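Local coordinates for fibronectin type III domain-containing protein (Simiduia agarivorans, PDB 6P2K), which belongs to glycoside hydrolase family 74, binds zinc, and probably hydrolyses xyloglucan through the tandem seven-bladed beta-propellers that make up this part of the protein, at residues K72-T77 and A103-K108; H114-P119 and Y167-D172; T744-I749 and L757-P762; D617-A622 and G694-A699. All coordinates share one frame; numbering follows the deposited sequence.

Interaction 1 of 4, residues K72-T77 and A103-K108; sequences KIFVGT and ASIAFK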
# COMPACT_ATOMS: atom_id res chain seq x y z
N LYS B 72 0.70 -57.07 -31.72
CA LYS B 72 2.07 -57.22 -32.20
C LYS B 72 2.61 -55.83 -32.54
O LYS B 72 2.13 -55.18 -33.47
CB LYS B 72 2.14 -58.15 -33.40
CG LYS B 72 3.55 -58.52 -33.80
CD LYS B 72 3.63 -59.93 -34.37
CE LYS B 72 3.26 -59.96 -35.85
NZ LYS B 72 3.49 -61.30 -36.44
N ILE B 73 3.61 -55.38 -31.78
CA ILE B 73 4.15 -54.03 -31.89
C ILE B 73 5.66 -54.11 -32.07
O ILE B 73 6.33 -54.87 -31.36
CB ILE B 73 3.80 -53.19 -30.65
CG1 ILE B 73 2.29 -52.98 -30.57
CG2 ILE B 73 4.53 -51.85 -30.67
CD1 ILE B 73 1.79 -52.82 -29.16
N PHE B 74 6.18 -53.33 -33.00
CA PHE B 74 7.62 -53.23 -33.23
C PHE B 74 8.12 -51.88 -32.73
O PHE B 74 7.48 -50.85 -32.95
CB PHE B 74 7.96 -53.41 -34.71
CG PHE B 74 7.66 -54.79 -35.23
CD1 PHE B 74 8.59 -55.80 -35.12
CD2 PHE B 74 6.44 -55.06 -35.82
CE1 PHE B 74 8.32 -57.07 -35.60
CE2 PHE B 74 6.16 -56.33 -36.30
CZ PHE B 74 7.10 -57.34 -36.19
N VAL B 75 9.27 -51.90 -32.06
CA VAL B 75 9.87 -50.72 -31.46
C VAL B 75 11.33 -50.66 -31.89
O VAL B 75 12.11 -51.57 -31.57
CB VAL B 75 9.77 -50.73 -29.93
CG1 VAL B 75 10.48 -49.52 -29.34
CG2 VAL B 75 8.32 -50.77 -29.48
N GLY B 76 11.70 -49.60 -32.61
CA GLY B 76 13.07 -49.40 -33.04
C GLY B 76 13.81 -48.50 -32.07
O GLY B 76 13.37 -47.38 -31.79
N THR B 77 14.92 -48.99 -31.55
CA THR B 77 15.73 -48.27 -30.58
C THR B 77 17.17 -48.14 -31.08
O THR B 77 17.54 -48.65 -32.13
CB THR B 77 15.73 -48.96 -29.21
OG1 THR B 77 16.51 -50.16 -29.27
CG2 THR B 77 14.31 -49.30 -28.78
N ALA B 103 15.03 -46.76 -37.06
CA ALA B 103 14.15 -45.62 -36.91
C ALA B 103 12.96 -45.63 -37.87
O ALA B 103 12.28 -44.61 -38.00
CB ALA B 103 14.93 -44.31 -37.09
N SER B 104 12.70 -46.75 -38.55
CA SER B 104 11.57 -46.84 -39.46
C SER B 104 11.09 -48.29 -39.53
O SER B 104 11.91 -49.20 -39.66
CB SER B 104 11.95 -46.35 -40.87
OG SER B 104 12.78 -45.21 -40.82
N ILE B 105 9.78 -48.48 -39.44
CA ILE B 105 9.16 -49.79 -39.66
C ILE B 105 7.94 -49.59 -40.54
O ILE B 105 7.10 -48.72 -40.27
CB ILE B 105 8.76 -50.48 -38.34
CG1 ILE B 105 9.91 -50.43 -37.33
CG2 ILE B 105 8.35 -51.92 -38.59
CD1 ILE B 105 9.46 -50.18 -35.90
N ALA B 106 7.83 -50.39 -41.60
CA ALA B 106 6.73 -50.27 -42.55
C ALA B 106 6.25 -51.65 -42.97
O ALA B 106 7.06 -52.55 -43.19
CB ALA B 106 7.15 -49.46 -43.79
N PHE B 107 4.94 -51.80 -43.08
CA PHE B 107 4.30 -53.05 -43.47
C PHE B 107 3.81 -52.98 -44.91
O PHE B 107 3.57 -51.90 -45.46
CB PHE B 107 3.13 -53.38 -42.54
CG PHE B 107 3.52 -53.53 -41.10
CD1 PHE B 107 3.55 -52.43 -40.26
CD2 PHE B 107 3.84 -54.77 -40.58
CE1 PHE B 107 3.91 -52.56 -38.93
CE2 PHE B 107 4.20 -54.91 -39.26
CZ PHE B 107 4.23 -53.81 -38.43
N LYS B 108 3.65 -54.15 -45.51
CA LYS B 108 3.15 -54.22 -46.88
C LYS B 108 1.63 -54.16 -46.87
O LYS B 108 0.99 -54.85 -46.08
CB LYS B 108 3.63 -55.51 -47.55
CG LYS B 108 3.11 -55.71 -48.97
CD LYS B 108 3.85 -56.85 -49.66
CE LYS B 108 3.11 -57.34 -50.88
NZ LYS B 108 3.79 -58.51 -51.51
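The rings of F74 and F107 meet at an intermediate tilt, with planes 52° apart and centroids 5.9 Å from each other, so the pair is neither stacked nor edge-to-face. On the F107 side the contact is at the rim: CD2 of F74 sits at the edge of that ring, close to its plane, 3.6 Å from F107 CZ. Seen from F74, both F107 CZ and I105 CG2 come in obliquely. F74 CG stands beside its own backbone N (chi1 -66°), which starts the side chain on its way to F107.

Next along is I105. Its CD1 packs 3.8 Å from F74 CB and also touches the backbone on either side of V75, 3.6 Å from F74 O and 4.0 Å from G76 N. At G76 the chains draw together, with its CA 5.5 Å from that of A103.

No hydrogen bond links the two segments. Their strands run antiparallel at 158° but belong to different four-stranded sheets, and the contact is packing between adjacent propeller blades: 72-77 is the second strand of one blade, 102-108 the first strand of the next. L81 and I83 of strand 80-84 back F74, and L81 also reaches I105. T66 of strand 60-66 touches both phenyl side chains, while I115 of strand 114-119 touches F74, I105 and F107.

Interaction 2 of 4, residues H114-P119 and Y167-D172; sequences HIIAAP and YSVVFD
V169 wedges its forked side chain between I116 and A118. One prong, CG1, lies anti to its backbone N (chi1 169°) and meets I116 CG2 at 3.9 Å; the other, CG2, rests 3.8 Å from A118 CB. The small alanine thus leaves a hollow that a valine methyl occupies, and the beta-branch of I116 forms the next wall along.

I116 is itself the bump between V169 and F171. With CD1 anti to CA (chi2 177°), its chain is stretched out, and CD1 reaches F171 CZ at 3.8 Å, coming to that ring obliquely. The tip of F171 fits beside I116 and against H114, whose CD2 sits near the plane of the phenyl at its edge, 4.4 Å from CZ. From A118 to H114, then, side chains from the two strands interlock in turn.

The strands run antiparallel at 162°, their axes 8.1 Å apart, and they come from neighbouring four-stranded blades. Strand 166-171 carries a classic beta bulge within its own sheet, where Y167 and S168 both face G182.

No hydrogen bond joins the two segments. The H114 atom facing F171 is a carbon, CD2, while NE2 is hydrogen-bonded to G193 O. Beside the contact S104 OG makes a weak hydrogen bond to Y167 O, but between the segments themselves cohesion rests on apolar packing and the exclusion of water.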
# COMPACT_ATOMS: atom_id res chain seq x y z
N HIS B 114 4.85 -59.12 -44.40
CA HIS B 114 5.98 -58.50 -45.08
C HIS B 114 6.28 -57.18 -44.38
O HIS B 114 5.49 -56.24 -44.47
CB HIS B 114 5.70 -58.30 -46.56
CG HIS B 114 6.92 -58.01 -47.37
ND1 HIS B 114 7.33 -58.83 -48.41
CD2 HIS B 114 7.82 -57.01 -47.30
CE1 HIS B 114 8.44 -58.33 -48.94
NE2 HIS B 114 8.76 -57.23 -48.29
N ILE B 115 7.41 -57.12 -43.68
CA ILE B 115 7.80 -55.95 -42.92
C ILE B 115 9.18 -55.49 -43.38
O ILE B 115 10.02 -56.30 -43.78
CB ILE B 115 7.81 -56.22 -41.39
CG1 ILE B 115 6.61 -57.08 -40.99
CG2 ILE B 115 7.81 -54.92 -40.61
CD1 ILE B 115 6.82 -57.85 -39.72
N ILE B 116 9.40 -54.19 -43.32
CA ILE B 116 10.70 -53.59 -43.59
C ILE B 116 11.10 -52.78 -42.37
O ILE B 116 10.34 -51.92 -41.90
CB ILE B 116 10.67 -52.70 -44.85
CG1 ILE B 116 10.46 -53.56 -46.10
CG2 ILE B 116 11.94 -51.89 -44.96
CD1 ILE B 116 10.35 -52.75 -47.38
N ALA B 117 12.29 -53.06 -41.84
CA ALA B 117 12.87 -52.29 -40.75
C ALA B 117 14.14 -51.63 -41.27
O ALA B 117 15.04 -52.32 -41.76
CB ALA B 117 13.17 -53.18 -39.54
N ALA B 118 14.20 -50.31 -41.18
CA ALA B 118 15.28 -49.56 -41.78
C ALA B 118 16.21 -48.99 -40.71
O ALA B 118 15.73 -48.34 -39.77
CB ALA B 118 14.73 -48.42 -42.65
N PRO B 119 17.51 -49.23 -40.82
CA PRO B 119 18.46 -48.58 -39.90
C PRO B 119 18.31 -47.07 -39.93
O PRO B 119 18.12 -46.46 -40.99
CB PRO B 119 19.82 -49.03 -40.43
CG PRO B 119 19.55 -50.35 -41.05
CD PRO B 119 18.16 -50.27 -41.63
N TYR B 167 15.45 -42.30 -43.29
CA TYR B 167 14.46 -41.48 -42.62
C TYR B 167 13.04 -42.01 -42.77
O TYR B 167 12.27 -41.97 -41.80
CB TYR B 167 14.53 -40.04 -43.12
CG TYR B 167 15.83 -39.36 -42.76
CD1 TYR B 167 16.09 -38.98 -41.44
CD2 TYR B 167 16.81 -39.10 -43.72
CE1 TYR B 167 17.28 -38.36 -41.10
CE2 TYR B 167 18.00 -38.48 -43.38
CZ TYR B 167 18.23 -38.11 -42.07
OH TYR B 167 19.41 -37.50 -41.74
N SER B 168 12.66 -42.51 -43.95
CA SER B 168 11.31 -43.03 -44.12
C SER B 168 11.30 -44.16 -45.14
O SER B 168 12.19 -44.28 -45.98
CB SER B 168 10.32 -41.93 -44.53
OG SER B 168 10.93 -40.97 -45.38
N VAL B 169 10.27 -45.00 -45.02
CA VAL B 169 10.03 -46.14 -45.90
C VAL B 169 8.53 -46.20 -46.14
O VAL B 169 7.75 -46.37 -45.19
CB VAL B 169 10.52 -47.46 -45.28
CG1 VAL B 169 10.02 -48.65 -46.09
CG2 VAL B 169 12.04 -47.48 -45.17
N VAL B 170 8.11 -46.06 -47.40
CA VAL B 170 6.70 -45.90 -47.73
C VAL B 170 6.33 -46.81 -48.89
O VAL B 170 6.99 -46.78 -49.94
CB VAL B 170 6.34 -44.44 -48.04
CG1 VAL B 170 7.29 -43.88 -49.10
CG2 VAL B 170 4.89 -44.32 -48.49
N PHE B 171 5.28 -47.61 -48.71
CA PHE B 171 4.75 -48.47 -49.76
C PHE B 171 3.79 -47.70 -50.66
O PHE B 171 3.27 -46.64 -50.31
CB PHE B 171 4.02 -49.67 -49.15
CG PHE B 171 4.93 -50.76 -48.67
CD1 PHE B 171 5.59 -50.64 -47.46
CD2 PHE B 171 5.11 -51.91 -49.41
CE1 PHE B 171 6.42 -51.64 -47.00
CE2 PHE B 171 5.93 -52.92 -48.96
CZ PHE B 171 6.59 -52.79 -47.76
N ASP B 172 3.54 -48.27 -51.84
CA ASP B 172 2.52 -47.79 -52.76
C ASP B 172 1.22 -48.52 -52.43
O ASP B 172 1.12 -49.73 -52.65
CB ASP B 172 2.95 -48.01 -54.21
CG ASP B 172 1.90 -47.57 -55.22
OD1 ASP B 172 0.80 -47.13 -54.82
OD2 ASP B 172 2.18 -47.64 -56.44

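Interaction 3 of 4, residues T744-I749 and L757-P762; sequences TSSRFI and LYSTTP
The beta hairpin of strands 745-751 and 754-761 supplies two strands of a propeller blade whose far edge is strand 7-8 from the chain's N terminus, an arrangement consistent with the velcro-like closure of propellers. S745-T760 and R747-Y758 are its hydrogen-bonded antiparallel pairs; R747 N gives to Y758 O at 2.8 Å, and Y758 N returns a bond to R747 O. S746-S759 and F748-L757 are the non-hydrogen-bonded pairs, on the other face.

At the end of the hairpin away from its turn three hydroxyls gather. T760 OG1 lies between its backbone N and carbonyl carbon (chi1 63°), 2.5 Å from S745 OG in a bond either could donate, and 2.7 Å from T744 OG1, which also bonds to T403 O. T744 CG2 rests 3.8 Å from P762 CB.

On the face of S745 and R747, the I749 side chain crosses that of Y758 at about a right angle, with CD1 3.9 Å above the ring plane, toward the rim. R747 sends its end away from the hairpin: NE bonds to V406 O, and the side chain comes within about 4 Å of the zinc ion held by D405 and D513.

Across the sheet, S759 OG donates to S746 OG at 3.2 Å, and S746 OG bonds onward to G695 O. Beside them L757 CD1 makes a CH-pi contact over the face of F748, 4.3 Å from the ring centroid and 13° off its normal.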
# COMPACT_ATOMS: atom_id res chain seq x y z
N THR B 744 20.37 -37.90 -9.92
CA THR B 744 21.28 -36.77 -9.76
C THR B 744 21.31 -36.25 -8.33
O THR B 744 22.33 -35.67 -7.92
CB THR B 744 20.88 -35.63 -10.70
OG1 THR B 744 19.48 -35.36 -10.57
CG2 THR B 744 21.20 -35.98 -12.15
N SER B 745 20.24 -36.44 -7.56
CA SER B 745 20.17 -35.94 -6.20
C SER B 745 19.13 -36.73 -5.43
O SER B 745 18.14 -37.21 -6.00
CB SER B 745 19.81 -34.45 -6.16
OG SER B 745 18.42 -34.26 -6.40
N SER B 746 19.36 -36.87 -4.12
CA SER B 746 18.40 -37.47 -3.21
C SER B 746 18.42 -36.71 -1.89
O SER B 746 19.48 -36.28 -1.42
CB SER B 746 18.69 -38.96 -2.97
OG SER B 746 18.68 -39.70 -4.18
N ARG B 747 17.24 -36.54 -1.30
CA ARG B 747 17.09 -35.92 0.01
C ARG B 747 16.06 -36.70 0.81
O ARG B 747 15.03 -37.10 0.27
CB ARG B 747 16.64 -34.45 -0.09
CG ARG B 747 17.66 -33.50 -0.69
CD ARG B 747 17.23 -32.05 -0.48
NE ARG B 747 17.90 -31.13 -1.40
CZ ARG B 747 19.05 -30.52 -1.14
NH1 ARG B 747 19.66 -30.72 0.02
NH2 ARG B 747 19.58 -29.69 -2.03
N PHE B 748 16.36 -36.92 2.08
CA PHE B 748 15.38 -37.48 3.00
C PHE B 748 14.56 -36.34 3.59
O PHE B 748 15.12 -35.44 4.23
CB PHE B 748 16.05 -38.30 4.10
CG PHE B 748 16.61 -39.61 3.63
CD1 PHE B 748 15.78 -40.71 3.46
CD2 PHE B 748 17.96 -39.74 3.34
CE1 PHE B 748 16.29 -41.91 3.03
CE2 PHE B 748 18.48 -40.95 2.91
CZ PHE B 748 17.64 -42.03 2.75
N ILE B 749 13.25 -36.37 3.37
CA ILE B 749 12.38 -35.25 3.69
C ILE B 749 11.15 -35.78 4.40
O ILE B 749 10.52 -36.74 3.94
CB ILE B 749 11.99 -34.46 2.42
CG1 ILE B 749 13.24 -33.84 1.79
CG2 ILE B 749 10.96 -33.39 2.75
CD1 ILE B 749 12.96 -33.02 0.57
N LEU B 757 11.87 -40.29 0.71
CA LEU B 757 13.07 -40.09 -0.09
C LEU B 757 12.65 -39.39 -1.38
O LEU B 757 11.88 -39.95 -2.17
CB LEU B 757 13.76 -41.42 -0.39
CG LEU B 757 14.89 -41.43 -1.43
CD1 LEU B 757 16.06 -40.58 -0.97
CD2 LEU B 757 15.34 -42.86 -1.70
N TYR B 758 13.13 -38.17 -1.58
CA TYR B 758 12.92 -37.42 -2.81
C TYR B 758 14.18 -37.55 -3.66
O TYR B 758 15.27 -37.17 -3.22
CB TYR B 758 12.63 -35.95 -2.52
CG TYR B 758 11.24 -35.63 -2.01
CD1 TYR B 758 10.79 -36.12 -0.80
CD2 TYR B 758 10.39 -34.80 -2.74
CE1 TYR B 758 9.52 -35.82 -0.32
CE2 TYR B 758 9.12 -34.50 -2.28
CZ TYR B 758 8.70 -35.00 -1.07
OH TYR B 758 7.44 -34.70 -0.60
N SER B 759 14.03 -38.08 -4.87
CA SER B 759 15.15 -38.26 -5.78
C SER B 759 14.84 -37.66 -7.14
O SER B 759 13.76 -37.88 -7.70
CB SER B 759 15.52 -39.75 -5.92
OG SER B 759 15.59 -40.39 -4.66
N THR B 760 15.79 -36.89 -7.67
CA THR B 760 15.72 -36.37 -9.02
C THR B 760 16.57 -37.24 -9.94
O THR B 760 17.55 -37.85 -9.52
CB THR B 760 16.19 -34.93 -9.08
OG1 THR B 760 17.58 -34.86 -8.70
CG2 THR B 760 15.38 -34.08 -8.12
N THR B 761 16.17 -37.30 -11.21
CA THR B 761 16.78 -38.20 -12.17
C THR B 761 17.26 -37.42 -13.39
O THR B 761 16.68 -36.38 -13.74
CB THR B 761 15.78 -39.27 -12.62
OG1 THR B 761 14.68 -38.65 -13.29
CG2 THR B 761 15.25 -40.04 -11.42
N PRO B 762 18.32 -37.89 -14.06
CA PRO B 762 18.83 -37.24 -15.27
C PRO B 762 18.04 -37.62 -16.52
O PRO B 762 18.60 -38.09 -17.51
CB PRO B 762 20.27 -37.75 -15.34
CG PRO B 762 20.18 -39.12 -14.78
CD PRO B 762 19.16 -39.05 -13.67

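Interaction 4 of 4, residues D617-A622 and G694-A699; sequences DAEVEA and GGSAGA
E619 reaches across to the G695-S696 backbone with both carboxylate oxygens. OE1 takes two bonds: S696 N on its syn lone pair at 2.8 Å, and S696 OG at 2.9 Å from above the carboxylate plane. OE2 accepts G695 N at 2.9 Å, again on the syn side but 29° out of plane. Three donors thus fix the rotation of the group, and its chain, extended beyond CG (chi2 169°), carries it there. A water lies within hydrogen-bonding distance of OE2 and S696 O, though it has more acceptors in reach than protons to give.

G694 CA lies 3.4 Å from E619 OE2, in a backbone shape suited to glycine (phi 115°). Two residues after E619, E621 OE1 uses its anti lone pair to accept G698 N at 3.1 Å.

Farther out, R571 packs on E619 and forms a salt bridge with D617 OD1, while K572 pairs with E621 OE2. The loop 694-696 and the strand 697-699 that follows it run nearly parallel to edge strand 618-625 of another sheet.

Acidic side chains here do the work of backbone carbonyls, joining one blade to the next; amide donors around E619 and the lysine at E621 are consistent with both being ionised.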
# COMPACT_ATOMS: atom_id res chain seq x y z
N ASP B 617 30.59 -36.79 -10.94
CA ASP B 617 29.37 -36.66 -10.16
C ASP B 617 29.53 -37.20 -8.74
O ASP B 617 28.56 -37.62 -8.11
CB ASP B 617 28.20 -37.33 -10.88
CG ASP B 617 27.80 -36.60 -12.14
OD1 ASP B 617 27.37 -35.43 -12.05
OD2 ASP B 617 27.94 -37.18 -13.24
N ALA B 618 30.76 -37.19 -8.23
CA ALA B 618 31.02 -37.67 -6.88
C ALA B 618 30.36 -36.77 -5.85
O ALA B 618 30.37 -35.54 -5.98
CB ALA B 618 32.53 -37.73 -6.63
N GLU B 619 29.80 -37.38 -4.82
CA GLU B 619 29.05 -36.66 -3.79
C GLU B 619 29.63 -36.93 -2.41
O GLU B 619 30.28 -37.95 -2.17
CB GLU B 619 27.57 -37.06 -3.79
CG GLU B 619 26.77 -36.54 -4.96
CD GLU B 619 25.41 -37.19 -5.04
OE1 GLU B 619 25.32 -38.40 -4.72
OE2 GLU B 619 24.43 -36.51 -5.40
N VAL B 620 29.36 -36.00 -1.50
CA VAL B 620 29.66 -36.18 -0.08
C VAL B 620 28.45 -35.69 0.71
O VAL B 620 27.77 -34.74 0.31
CB VAL B 620 30.94 -35.43 0.34
CG1 VAL B 620 30.78 -33.92 0.17
CG2 VAL B 620 31.33 -35.79 1.77
N GLU B 621 28.16 -36.37 1.82
CA GLU B 621 27.08 -35.99 2.72
C GLU B 621 27.57 -36.06 4.15
O GLU B 621 28.26 -37.01 4.53
CB GLU B 621 25.85 -36.90 2.55
CG GLU B 621 24.63 -36.47 3.35
CD GLU B 621 23.62 -35.68 2.54
OE1 GLU B 621 22.63 -36.29 2.08
OE2 GLU B 621 23.82 -34.45 2.37
N ALA B 622 27.19 -35.07 4.95
CA ALA B 622 27.53 -35.03 6.37
C ALA B 622 26.25 -34.84 7.17
O ALA B 622 25.45 -33.95 6.86
CB ALA B 622 28.52 -33.90 6.67
N GLY B 694 25.12 -39.28 -9.28
CA GLY B 694 24.80 -38.67 -8.00
C GLY B 694 23.68 -39.44 -7.32
O GLY B 694 23.51 -40.65 -7.51
N GLY B 695 22.90 -38.71 -6.52
CA GLY B 695 21.72 -39.26 -5.87
C GLY B 695 21.97 -40.04 -4.60
O GLY B 695 21.07 -40.76 -4.15
N SER B 696 23.16 -39.96 -4.02
CA SER B 696 23.42 -40.55 -2.72
C SER B 696 23.03 -39.56 -1.62
O SER B 696 23.10 -38.35 -1.80
CB SER B 696 24.88 -40.95 -2.57
OG SER B 696 25.68 -39.84 -2.22
N ALA B 697 22.62 -40.11 -0.48
CA ALA B 697 22.17 -39.26 0.61
C ALA B 697 22.29 -40.01 1.93
O ALA B 697 22.32 -41.24 1.97
CB ALA B 697 20.73 -38.78 0.40
N GLY B 698 22.35 -39.24 3.01
CA GLY B 698 22.37 -39.79 4.35
C GLY B 698 21.58 -38.94 5.31
O GLY B 698 21.64 -37.71 5.26
N ALA B 699 20.82 -39.58 6.20
CA ALA B 699 20.07 -38.90 7.24
C ALA B 699 19.62 -39.94 8.25
O ALA B 699 19.19 -41.03 7.87
CB ALA B 699 18.85 -38.15 6.66
O HOH W 1 22.39 -36.67 -3.66

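In the fold
From the N terminus, interaction 1 comes first, closing a loop of 25 residues between neighbouring blades. Interaction 2 opens after it has closed and spans 47 residues, carrying the same inter-blade packing one blade further; strands 102-108 and 114-119, adjacent in one sheet, connect the two. Far along the chain and on the opposite side of its centre, 617-622 with 694-699 (interaction 4) closes 71 residues, and interaction 3 then closes a hairpin of only seven. All four follow in series, neither nested nor crossed. Interactions 3 and 4 touch, so the blades that begin with 618-625, 697-699 and 745-751 are tied one to the next.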